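Local structure of aldo-keto reductase 2E (Bombyx mori, 3WCZ) at residues A69-A73 and N74-T78; T86-N90 and D91-R95; K107-L111 and D112-L116; T163-T166 and R167-N171. The protein reduces 3-dehydroecdysone with NADPH as a cytosolic, TIM-barrel aldo-keto reductase of the silkworm, and may thereby help regulate molting. One frame throughout, in Å; residues are numbered along the deposited sequence. Where two conformers were deposited one is given.

Contact 1: residues A69-A73 and N74-T78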
loop_
_atom_site.group_PDB
_atom_site.type_symbol
_atom_site.label_atom_id
_atom_site.label_comp_id
_atom_site.label_asym_id
_atom_site.label_seq_id
_atom_site.Cartn_x
_atom_site.Cartn_y
_atom_site.Cartn_z
ATOM N N ALA A 69 12.989 -0.259 -15.184
ATOM C CA ALA A 69 13.722 -0.566 -16.408
ATOM C C ALA A 69 15.224 -0.434 -16.183
ATOM O O ALA A 69 16.014 -1.244 -16.674
ATOM C CB ALA A 69 13.268 0.333 -17.544
ATOM N N GLU A 70 15.623 0.585 -15.431
ATOM C CA GLU A 70 17.047 0.772 -15.127
ATOM C C GLU A 70 17.589 -0.350 -14.237
ATOM O O GLU A 70 18.693 -0.851 -14.451
ATOM C CB GLU A 70 17.291 2.136 -14.467
ATOM C CG GLU A 70 17.156 3.288 -15.434
ATOM C CD GLU A 70 17.114 4.661 -14.777
ATOM O OE1 GLU A 70 16.925 4.757 -13.548
ATOM O OE2 GLU A 70 17.220 5.661 -15.536
ATOM N N ALA A 71 16.795 -0.792 -13.262
ATOM C CA ALA A 71 17.220 -1.877 -12.397
ATOM C C ALA A 71 17.397 -3.174 -13.196
ATOM O O ALA A 71 18.326 -3.943 -12.957
ATOM C CB ALA A 71 16.220 -2.073 -11.266
ATOM N N ILE A 72 16.473 -3.451 -14.113
ATOM C CA ILE A 72 16.562 -4.630 -14.951
ATOM C C ILE A 72 17.754 -4.522 -15.915
ATOM O O ILE A 72 18.538 -5.477 -16.028
ATOM C CB ILE A 72 15.234 -4.866 -15.687
ATOM C CG1 ILE A 72 14.154 -5.314 -14.700
ATOM C CG2 ILE A 72 15.367 -5.914 -16.801
ATOM C CD1 ILE A 72 12.734 -5.378 -15.324
ATOM N N ALA A 73 17.922 -3.373 -16.540
ATOM C CA ALA A 73 18.993 -3.195 -17.521
ATOM C C ALA A 73 20.368 -3.247 -16.884
ATOM O O ALA A 73 21.337 -3.652 -17.533
ATOM C CB ALA A 73 18.811 -1.895 -18.298
ATOM N N ASN A 74 20.466 -2.854 -15.617
ATOM C CA ASN A 74 21.748 -2.863 -14.929
ATOM C C ASN A 74 21.992 -4.182 -14.229
ATOM O O ASN A 74 23.028 -4.343 -13.574
ATOM C CB ASN A 74 21.861 -1.725 -13.920
ATOM C CG ASN A 74 22.079 -0.380 -14.570
ATOM O OD1 ASN A 74 22.283 -0.273 -15.784
ATOM N ND2 ASN A 74 22.048 0.666 -13.761
ATOM N N GLY A 75 21.057 -5.130 -14.332
ATOM C CA GLY A 75 21.230 -6.452 -13.781
ATOM C C GLY A 75 20.933 -6.631 -12.303
ATOM O O GLY A 75 21.315 -7.649 -11.737
ATOM N N LEU A 76 20.231 -5.686 -11.687
ATOM C CA LEU A 76 19.888 -5.834 -10.280
ATOM C C LEU A 76 18.868 -6.930 -10.046
ATOM O O LEU A 76 18.894 -7.620 -9.021
ATOM C CB LEU A 76 19.356 -4.523 -9.698
ATOM C CG LEU A 76 20.271 -3.302 -9.652
ATOM C CD1 LEU A 76 19.525 -2.160 -8.976
ATOM C CD2 LEU A 76 21.567 -3.584 -8.912
ATOM N N VAL A 77 17.950 -7.089 -11.000
ATOM C CA VAL A 77 16.819 -7.995 -10.885
ATOM C C VAL A 77 16.330 -8.359 -12.270
ATOM O O VAL A 77 16.604 -7.638 -13.229
ATOM C CB VAL A 77 15.582 -7.377 -10.162
ATOM C CG1 VAL A 77 15.850 -7.242 -8.679
ATOM C CG2 VAL A 77 15.091 -6.076 -10.861
ATOM N N THR A 78 15.562 -9.432 -12.357
ATOM C CA THR A 78 14.772 -9.685 -13.559
ATOM C C THR A 78 13.325 -9.309 -13.296
ATOM O O THR A 78 12.914 -9.171 -12.149
ATOM C CB THR A 78 14.820 -11.134 -13.958
ATOM O OG1 THR A 78 14.216 -11.915 -12.917
ATOM C CG2 THR A 78 16.260 -11.586 -14.203
HETATM O O HOH W 1 18.009 -8.113 -15.489
#

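Contact 2: residues T86-N90 and D91-R95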
loop_
_atom_site.group_PDB
_atom_site.type_symbol
_atom_site.label_atom_id
_atom_site.label_comp_id
_atom_site.label_asym_id
_atom_site.label_seq_id
_atom_site.Cartn_x
_atom_site.Cartn_y
_atom_site.Cartn_z
ATOM N N THR A 86 -0.231 -1.779 -8.702
ATOM C CA THR A 86 -0.825 -0.499 -9.057
ATOM C C THR A 86 -2.338 -0.573 -8.848
ATOM O O THR A 86 -2.865 -1.602 -8.407
ATOM C CB THR A 86 -0.401 0.016 -10.431
ATOM O OG1 THR A 86 -0.704 1.410 -10.458
ATOM C CG2 THR A 86 -1.061 -0.740 -11.578
ATOM N N LYS A 87 -3.013 0.551 -9.122
ATOM C CA LYS A 87 -4.387 0.753 -8.666
ATOM C C LYS A 87 -5.231 1.439 -9.727
ATOM O O LYS A 87 -4.782 2.380 -10.411
ATOM C CB LYS A 87 -4.420 1.578 -7.366
ATOM C CG LYS A 87 -3.377 1.189 -6.333
ATOM C CD LYS A 87 -3.605 1.844 -4.989
ATOM C CE LYS A 87 -2.491 1.594 -4.009
ATOM N NZ LYS A 87 -1.288 2.405 -4.276
ATOM N N LEU A 88 -6.471 0.966 -9.805
ATOM C CA LEU A 88 -7.523 1.474 -10.689
ATOM C C LEU A 88 -8.158 2.682 -10.035
ATOM O O LEU A 88 -8.658 2.591 -8.911
ATOM C CB LEU A 88 -8.585 0.378 -10.798
ATOM C CG LEU A 88 -9.816 0.723 -11.638
ATOM C CD1 LEU A 88 -9.519 0.636 -13.147
ATOM C CD2 LEU A 88 -10.982 -0.177 -11.217
ATOM N N TRP A 89 -8.168 3.821 -10.734
ATOM C CA TRP A 89 -8.725 5.029 -10.161
ATOM C C TRP A 89 -10.263 5.071 -10.220
ATOM O O TRP A 89 -10.901 4.281 -10.936
ATOM C CB TRP A 89 -8.060 6.298 -10.750
ATOM C CG TRP A 89 -8.476 7.545 -10.014
ATOM C CD1 TRP A 89 -9.124 8.646 -10.544
ATOM C CD2 TRP A 89 -8.344 7.796 -8.616
ATOM N NE1 TRP A 89 -9.394 9.538 -9.546
ATOM C CE2 TRP A 89 -8.927 9.049 -8.356
ATOM C CE3 TRP A 89 -7.793 7.078 -7.551
ATOM C CZ2 TRP A 89 -8.967 9.600 -7.075
ATOM C CZ3 TRP A 89 -7.845 7.609 -6.289
ATOM C CH2 TRP A 89 -8.420 8.862 -6.059
ATOM N N ASN A 90 -10.836 5.985 -9.444
ATOM C CA ASN A 90 -12.261 6.043 -9.164
ATOM C C ASN A 90 -13.137 6.349 -10.383
ATOM O O ASN A 90 -14.338 6.085 -10.340
ATOM C CB ASN A 90 -12.545 7.111 -8.120
ATOM C CG ASN A 90 -11.857 6.854 -6.799
ATOM O OD1 ASN A 90 -11.313 5.779 -6.522
ATOM N ND2 ASN A 90 -11.850 7.898 -5.958
ATOM N N ASP A 91 -12.556 6.918 -11.432
ATOM C CA ASP A 91 -13.323 7.250 -12.646
ATOM C C ASP A 91 -13.312 6.136 -13.684
ATOM O O ASP A 91 -13.761 6.318 -14.813
ATOM C CB ASP A 91 -12.855 8.574 -13.274
ATOM C CG ASP A 91 -11.424 8.541 -13.772
ATOM O OD1 ASP A 91 -10.631 7.666 -13.382
ATOM O OD2 ASP A 91 -11.069 9.455 -14.562
ATOM N N LYS A 92 -12.815 4.966 -13.302
ATOM C CA LYS A 92 -12.716 3.829 -14.200
ATOM C C LYS A 92 -13.421 2.600 -13.637
ATOM O O LYS A 92 -12.958 1.458 -13.818
ATOM C CB LYS A 92 -11.256 3.467 -14.515
ATOM C CG LYS A 92 -10.428 4.604 -15.139
ATOM C CD LYS A 92 -10.944 5.081 -16.479
ATOM C CE LYS A 92 -10.049 6.198 -17.010
ATOM N NZ LYS A 92 -10.455 6.645 -18.333
ATOM N N HIS A 93 -14.559 2.808 -12.980
ATOM C CA HIS A 93 -15.228 1.719 -12.286
ATOM C C HIS A 93 -16.212 0.896 -13.113
ATOM O O HIS A 93 -16.640 -0.172 -12.676
ATOM C CB HIS A 93 -15.885 2.226 -11.004
ATOM C CG HIS A 93 -14.941 2.317 -9.846
ATOM N ND1 HIS A 93 -15.352 2.086 -8.558
ATOM C CD2 HIS A 93 -13.611 2.564 -9.779
ATOM C CE1 HIS A 93 -14.319 2.213 -7.735
ATOM N NE2 HIS A 93 -13.253 2.522 -8.452
ATOM N N ALA A 94 -16.641 1.380 -14.277
ATOM C CA ALA A 94 -17.534 0.535 -15.070
ATOM C C ALA A 94 -16.788 -0.718 -15.488
ATOM O O ALA A 94 -15.594 -0.674 -15.741
ATOM C CB ALA A 94 -18.055 1.298 -16.272
ATOM N N ARG A 95 -17.494 -1.835 -15.610
ATOM C CA ARG A 95 -16.827 -3.096 -15.901
ATOM C C ARG A 95 -15.854 -2.977 -17.077
ATOM O O ARG A 95 -14.710 -3.405 -16.999
ATOM C CB ARG A 95 -17.855 -4.218 -16.140
ATOM C CG ARG A 95 -17.242 -5.558 -16.571
ATOM C CD ARG A 95 -17.274 -5.782 -18.080
ATOM N NE ARG A 95 -18.606 -5.556 -18.649
ATOM C CZ ARG A 95 -19.582 -6.459 -18.665
ATOM N NH1 ARG A 95 -19.393 -7.671 -18.151
ATOM N NH2 ARG A 95 -20.752 -6.141 -19.200
HETATM O O HOH W 2 -10.858 3.289 -7.471
HETATM O O HOH W 3 -16.112 5.102 -12.299
#

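Contact 3: residues K107-L111 and D112-L116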
loop_
_atom_site.group_PDB
_atom_site.type_symbol
_atom_site.label_atom_id
_atom_site.label_comp_id
_atom_site.label_asym_id
_atom_site.label_seq_id
_atom_site.Cartn_x
_atom_site.Cartn_y
_atom_site.Cartn_z
ATOM N N LYS A 107 1.261 0.311 -19.936
ATOM C CA LYS A 107 2.022 1.070 -20.920
ATOM C C LYS A 107 2.928 2.114 -20.229
ATOM O O LYS A 107 4.113 2.240 -20.567
ATOM C CB LYS A 107 1.086 1.716 -21.957
ATOM C CG LYS A 107 1.812 2.345 -23.143
ATOM C CD LYS A 107 0.801 2.800 -24.182
ATOM C CE LYS A 107 1.453 3.287 -25.468
ATOM N NZ LYS A 107 0.400 3.716 -26.462
ATOM N N LYS A 108 2.395 2.853 -19.260
ATOM C CA LYS A 108 3.205 3.820 -18.547
ATOM C C LYS A 108 4.349 3.158 -17.796
ATOM O O LYS A 108 5.454 3.691 -17.735
ATOM C CB LYS A 108 2.343 4.583 -17.568
ATOM C CG LYS A 108 1.374 5.530 -18.232
ATOM C CD LYS A 108 0.525 6.255 -17.210
ATOM C CE LYS A 108 -0.335 7.347 -17.851
ATOM N NZ LYS A 108 -1.351 6.828 -18.794
ATOM N N LEU A 109 4.078 2.003 -17.195
ATOM C CA LEU A 109 5.070 1.265 -16.406
ATOM C C LEU A 109 6.084 0.530 -17.258
ATOM O O LEU A 109 7.065 0.029 -16.741
ATOM C CB LEU A 109 4.374 0.268 -15.449
ATOM C CG LEU A 109 3.556 0.858 -14.297
ATOM C CD1 LEU A 109 2.568 -0.179 -13.745
ATOM C CD2 LEU A 109 4.478 1.361 -13.217
ATOM N N GLY A 110 5.820 0.402 -18.552
ATOM C CA GLY A 110 6.668 -0.397 -19.424
ATOM C C GLY A 110 6.638 -1.888 -19.122
ATOM O O GLY A 110 7.634 -2.578 -19.323
ATOM N N LEU A 111 5.496 -2.391 -18.643
ATOM C CA LEU A 111 5.333 -3.793 -18.232
ATOM C C LEU A 111 4.282 -4.508 -19.075
ATOM O O LEU A 111 3.413 -3.849 -19.645
ATOM C CB LEU A 111 4.914 -3.869 -16.754
ATOM C CG LEU A 111 5.860 -3.157 -15.789
ATOM C CD1 LEU A 111 5.301 -3.308 -14.366
ATOM C CD2 LEU A 111 7.294 -3.669 -15.873
ATOM N N ASP A 112 4.358 -5.835 -19.146
ATOM C CA ASP A 112 3.382 -6.657 -19.851
ATOM C C ASP A 112 2.279 -7.190 -18.925
ATOM O O ASP A 112 1.232 -7.633 -19.392
ATOM C CB ASP A 112 4.059 -7.867 -20.484
ATOM C CG ASP A 112 5.137 -7.490 -21.468
ATOM O OD1 ASP A 112 4.869 -6.663 -22.356
ATOM O OD2 ASP A 112 6.264 -8.016 -21.332
ATOM N N TYR A 113 2.521 -7.168 -17.619
ATOM C CA TYR A 113 1.557 -7.624 -16.636
ATOM C C TYR A 113 1.878 -6.920 -15.324
ATOM O O TYR A 113 2.992 -6.430 -15.133
ATOM C CB TYR A 113 1.616 -9.164 -16.448
ATOM C CG TYR A 113 2.880 -9.646 -15.756
ATOM C CD1 TYR A 113 4.033 -9.845 -16.481
ATOM C CD2 TYR A 113 2.921 -9.868 -14.379
ATOM C CE1 TYR A 113 5.202 -10.257 -15.873
ATOM C CE2 TYR A 113 4.089 -10.284 -13.755
ATOM C CZ TYR A 113 5.237 -10.468 -14.510
ATOM O OH TYR A 113 6.410 -10.895 -13.911
ATOM N N ILE A 114 0.871 -6.851 -14.461
ATOM C CA ILE A 114 1.030 -6.335 -13.107
ATOM C C ILE A 114 0.889 -7.509 -12.142
ATOM O O ILE A 114 0.136 -8.455 -12.391
ATOM C CB ILE A 114 -0.030 -5.214 -12.812
ATOM C CG1 ILE A 114 0.414 -4.321 -11.654
ATOM C CG2 ILE A 114 -1.400 -5.778 -12.527
ATOM C CD1 ILE A 114 1.484 -3.379 -12.038
ATOM N N ASP A 115 1.640 -7.484 -11.050
ATOM C CA ASP A 115 1.543 -8.561 -10.068
ATOM C C ASP A 115 0.294 -8.429 -9.230
ATOM O O ASP A 115 -0.344 -9.421 -8.903
ATOM C CB ASP A 115 2.807 -8.573 -9.208
ATOM C CG ASP A 115 4.006 -8.925 -10.013
ATOM O OD1 ASP A 115 4.244 -10.156 -10.196
ATOM O OD2 ASP A 115 4.666 -8.005 -10.541
ATOM N N LEU A 116 -0.094 -7.197 -8.897
ATOM C CA LEU A 116 -1.290 -6.950 -8.089
ATOM C C LEU A 116 -1.961 -5.696 -8.604
ATOM O O LEU A 116 -1.348 -4.650 -8.689
ATOM C CB LEU A 116 -0.911 -6.770 -6.611
ATOM C CG LEU A 116 -2.053 -6.488 -5.651
ATOM C CD1 LEU A 116 -3.115 -7.539 -5.639
ATOM C CD2 LEU A 116 -1.465 -6.344 -4.266
HETATM O O HOH W 4 8.007 -5.009 -21.018
#

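Contact 4: residues T163-T166 and R167-N171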
loop_
_atom_site.group_PDB
_atom_site.type_symbol
_atom_site.label_atom_id
_atom_site.label_comp_id
_atom_site.label_asym_id
_atom_site.label_seq_id
_atom_site.Cartn_x
_atom_site.Cartn_y
_atom_site.Cartn_z
ATOM N N THR A 163 -17.962 -4.113 6.074
ATOM C CA THR A 163 -19.215 -4.451 5.400
ATOM C C THR A 163 -18.989 -4.655 3.908
ATOM O O THR A 163 -19.578 -5.547 3.276
ATOM C CB THR A 163 -20.268 -3.345 5.662
ATOM O OG1 THR A 163 -20.644 -3.397 7.048
ATOM C CG2 THR A 163 -21.494 -3.536 4.784
ATOM N N GLN A 164 -18.151 -3.815 3.320
ATOM C CA GLN A 164 -17.841 -3.920 1.901
ATOM C C GLN A 164 -17.030 -5.172 1.597
ATOM O O GLN A 164 -17.253 -5.834 0.584
ATOM C CB GLN A 164 -17.088 -2.671 1.435
ATOM C CG GLN A 164 -17.953 -1.443 1.501
ATOM C CD GLN A 164 -17.187 -0.141 1.323
ATOM O OE1 GLN A 164 -15.999 -0.025 1.654
ATOM N NE2 GLN A 164 -17.866 0.850 0.790
ATOM N N ILE A 165 -16.096 -5.512 2.468
ATOM C CA ILE A 165 -15.336 -6.739 2.312
ATOM C C ILE A 165 -16.276 -7.956 2.373
ATOM O O ILE A 165 -16.198 -8.840 1.505
ATOM C CB ILE A 165 -14.233 -6.852 3.375
ATOM C CG1 ILE A 165 -13.087 -5.897 3.073
ATOM C CG2 ILE A 165 -13.722 -8.281 3.469
ATOM C CD1 ILE A 165 -12.311 -6.209 1.817
ATOM N N THR A 166 -17.154 -7.985 3.365
ATOM C CA THR A 166 -18.092 -9.109 3.482
ATOM C C THR A 166 -18.971 -9.216 2.222
ATOM O O THR A 166 -19.173 -10.326 1.689
ATOM C CB THR A 166 -18.951 -8.933 4.746
ATOM O OG1 THR A 166 -18.098 -9.040 5.883
ATOM C CG2 THR A 166 -20.071 -9.962 4.844
ATOM N N ARG A 167 -19.497 -8.092 1.739
ATOM C CA ARG A 167 -20.375 -8.124 0.583
ATOM C C ARG A 167 -19.617 -8.577 -0.637
ATOM O O ARG A 167 -20.125 -9.346 -1.464
ATOM C CB ARG A 167 -20.984 -6.745 0.357
ATOM C CG ARG A 167 -21.951 -6.671 -0.808
ATOM C CD ARG A 167 -22.843 -5.433 -0.718
ATOM N NE ARG A 167 -23.749 -5.335 -1.861
ATOM C CZ ARG A 167 -23.425 -4.797 -3.026
ATOM N NH1 ARG A 167 -22.223 -4.281 -3.256
ATOM N NH2 ARG A 167 -24.319 -4.782 -4.015
ATOM N N LEU A 168 -18.399 -8.085 -0.796
ATOM C CA LEU A 168 -17.581 -8.463 -1.923
ATOM C C LEU A 168 -17.292 -9.951 -1.894
ATOM O O LEU A 168 -17.479 -10.622 -2.923
ATOM C CB LEU A 168 -16.295 -7.608 -1.948
ATOM C CG LEU A 168 -15.338 -7.889 -3.098
ATOM C CD1 LEU A 168 -16.055 -7.668 -4.422
ATOM C CD2 LEU A 168 -14.100 -7.002 -3.017
ATOM N N VAL A 169 -16.924 -10.501 -0.731
ATOM C CA VAL A 169 -16.645 -11.918 -0.579
ATOM C C VAL A 169 -17.885 -12.779 -0.880
ATOM O O VAL A 169 -17.781 -13.808 -1.548
ATOM C CB VAL A 169 -16.092 -12.239 0.830
ATOM C CG1 VAL A 169 -16.037 -13.731 1.041
ATOM C CG2 VAL A 169 -14.712 -11.603 1.003
ATOM N N SER A 170 -19.038 -12.357 -0.394
ATOM C CA SER A 170 -20.257 -13.138 -0.571
ATOM C C SER A 170 -20.802 -13.111 -1.994
ATOM O O SER A 170 -21.610 -13.978 -2.348
ATOM C CB SER A 170 -21.339 -12.635 0.372
ATOM O OG SER A 170 -20.979 -12.933 1.707
ATOM N N ASN A 171 -20.371 -12.159 -2.805
ATOM C CA ASN A 171 -20.990 -11.929 -4.091
ATOM C C ASN A 171 -20.044 -11.969 -5.244
ATOM O O ASN A 171 -20.406 -11.527 -6.332
ATOM C CB ASN A 171 -21.764 -10.615 -4.095
ATOM C CG ASN A 171 -22.964 -10.663 -3.190
ATOM O OD1 ASN A 171 -24.015 -11.213 -3.578
ATOM N ND2 ASN A 171 -22.858 -10.089 -2.006
#

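Contact 1: residues A69-A73 and N74-T78
The carbonyl oxygen of I72 is gripped twice at the end of helix 61-73. G75 N donates to I72 O at 3.1 Å, coming from above the carbonyl plane, 66° out of it, and a water donates to I72 O from 2.7 Å. That water also donates to V77 O, so it bridges the last helical turn to the chain leaving it. L76 N bonds to A71 O at 2.9 Å, nearly along the C=O axis (165° at the oxygen), whereas N74 N reaches E70 O more obliquely. With G75 at positive phi, which favours glycine, the bonds from L76 N to A71 O and from G75 N to I72 O make a Schellman motif. V77 folds back against the same turn. Its carbonyl oxygen receives a CA-H...O contact from I72 CA at 3.5 Å, and its CG2 methyl lies 4.0 Å from I72 CG1, the two side chains crossing at about a right angle. The I72 torsion (chi1 -70°) sets CG1 beside the backbone N, the branch that V77 CG2 meets. L76 CD1 rests 4.0 Å from A71 CB, and V77 CG2 also borders that methyl, so A71 is covered by two branched side chains. The polar ends turn elsewhere: E70 OE1 forms a salt bridge with R38, and N74 ND2 bonds to Y42 OH. The motif ends helix 61-73 beside helix 35-46, where A71 and V77 touch I45 and L76 touches Y42, and starts the chain toward strand 83-88.

Contact 2: residues T86-N90 and D91-R95
With chi1 at 178°, L88 CG lies opposite the backbone N, and its methyls reach K92 and H93; D91, at chi1 64°, holds its carboxylate between its own N and carbonyl carbon, which brings OD1 to the edge of the W89 ring. L88 CD1 touches K92 CB at 3.6 Å, and CD2 approaches H93 CD2 at 4.1 Å. D91 OD1 lies near the indole plane, 3.4 Å from W89 CD1, with carboxylate and ring planes 68° apart. The backbone makes a type I turn from W89 to K92, closed by K92 N to W89 O at 3.1 Å. The imidazole of H93 packs against that turn: W89 O is at its edge, near the plane, while N90 O lies over one face. A water in the ring plane sits 2.7 Å from each of H93 NE2, L88 O and N90 OD1, and cannot donate fully to all its acceptors; a second water links H93 N to N90 O. An alanine in place of L88 would probably open a gap beside K92 CB and leave the H93 ring less firmly packed. One direct bond thus closes the turn, with leucine packing and waters filling around it. On the strand side, K87 NZ pairs with D53 and bonds to Y58 OH, K87 touches the NADP, and W89 meets H120 edge-to-face, consistent with the Asp-Tyr-Lys-His tetrad of aldo-keto reductases, Y58 being the probable proton donor.

Contact 3: residues K107-L111 and D112-L116
L109 meets I114 through their terminal methyls: CD1 of L109 lies 3.8 Å from CD1 of I114, and the two side chains cross obliquely. I114 extends its CG1 branch opposite the backbone N (chi1 -159°), and with chi2 at 75° this carries CD1 back to the helix end. G110, the next residue, has positive phi (67°), which favours glycine, and leaves the helix in a Schellman motif; its N bonds to K107 O at 3.2 Å. G110 O accepts from a water at 3.0 Å, and the same water makes a weak, long bond to D112 OD2, loosely bridging the turn. L111 follows, its CB 3.6 Å from Y113 O and its CD1 4.5 Å from I114 CD1, a looser contact than that of L109. R79 lies on L111 and also bonds to Y113 O; D115 pairs with it as well, while Y113 makes cation-pi contacts with R79 and R153. I114 packs further on L102 and L106 of helix 95-109, and on V84 and T86 of strand 83-88. This turn from helix 95-109 into strand 114-119 completes the beta-alpha-beta crossover from strand 83-88, the repeating connection of the parallel TIM barrel.

Contact 4: residues T163-T166 and R167-N171
Backbone bonds from T163-T166 to R167-S170 follow the i to i+4 pattern of an alpha helix. R167 N donates to T163 O, L168 N to Q164 O, V169 N to I165 O and S170 N to T166 O. Their lengths are 2.9 to 3.0 Å between those N and O atoms. A side-chain bond finishes the helix: N171 ND2 donates to R167 O at 2.9 Å, in the carbonyl plane on a lone pair, with R167 O also close to the N171 amide plane, while N171 N returns to L168 O at 3.3 Å.

Carbon-to-oxygen contacts come next. V169 puts CG2 beside its backbone N, with CG1 opposite it (chi1 170°), and this brings CG2 to 3.2 Å from I165 O. L168 CB lies 3.2 Å from Q164 O. Apolar contact is slighter, a single pair of methyls, I165 CG2 and V169 CG2, 4.3 Å apart.

The polar side-chain ends find partners outside these residues. R167, extended from CG to NE, reaches a salt bridge with D135, Q164 NE2 bonds to N305 O, and T166 OG1 bonds to A162 O one turn earlier. Helix 162-170 links strands 152-158 and 178-182: I165 and L168 press on V157 of the first strand, L168 also meets L137 and W140 of helix 136-148, and I165 touches H195 and C196 of helix 190-198.

Contacts 2 and 3 hold the same beta-alpha-beta unit and touch: T86 CG2 packs 3.7 Å from I114 CD1, and T86 N probably bonds to L116 O, so neighbouring strands join them. Contact 3 is the buried one and rests chiefly on methyl packing; contact 2, partly buried, mixes a turn, waters and rings beside the cofactor. Contacts 1 and 4 belong to outer helices on opposite sides of the chain's centre, with centres about 39 Å apart, and rely mainly on backbone bonds. Contacts 1 and 3 share the Schellman exit, yet three direct bonds span contact 1 where methyls meet across contact 3. Contact 4 stays helical until N171.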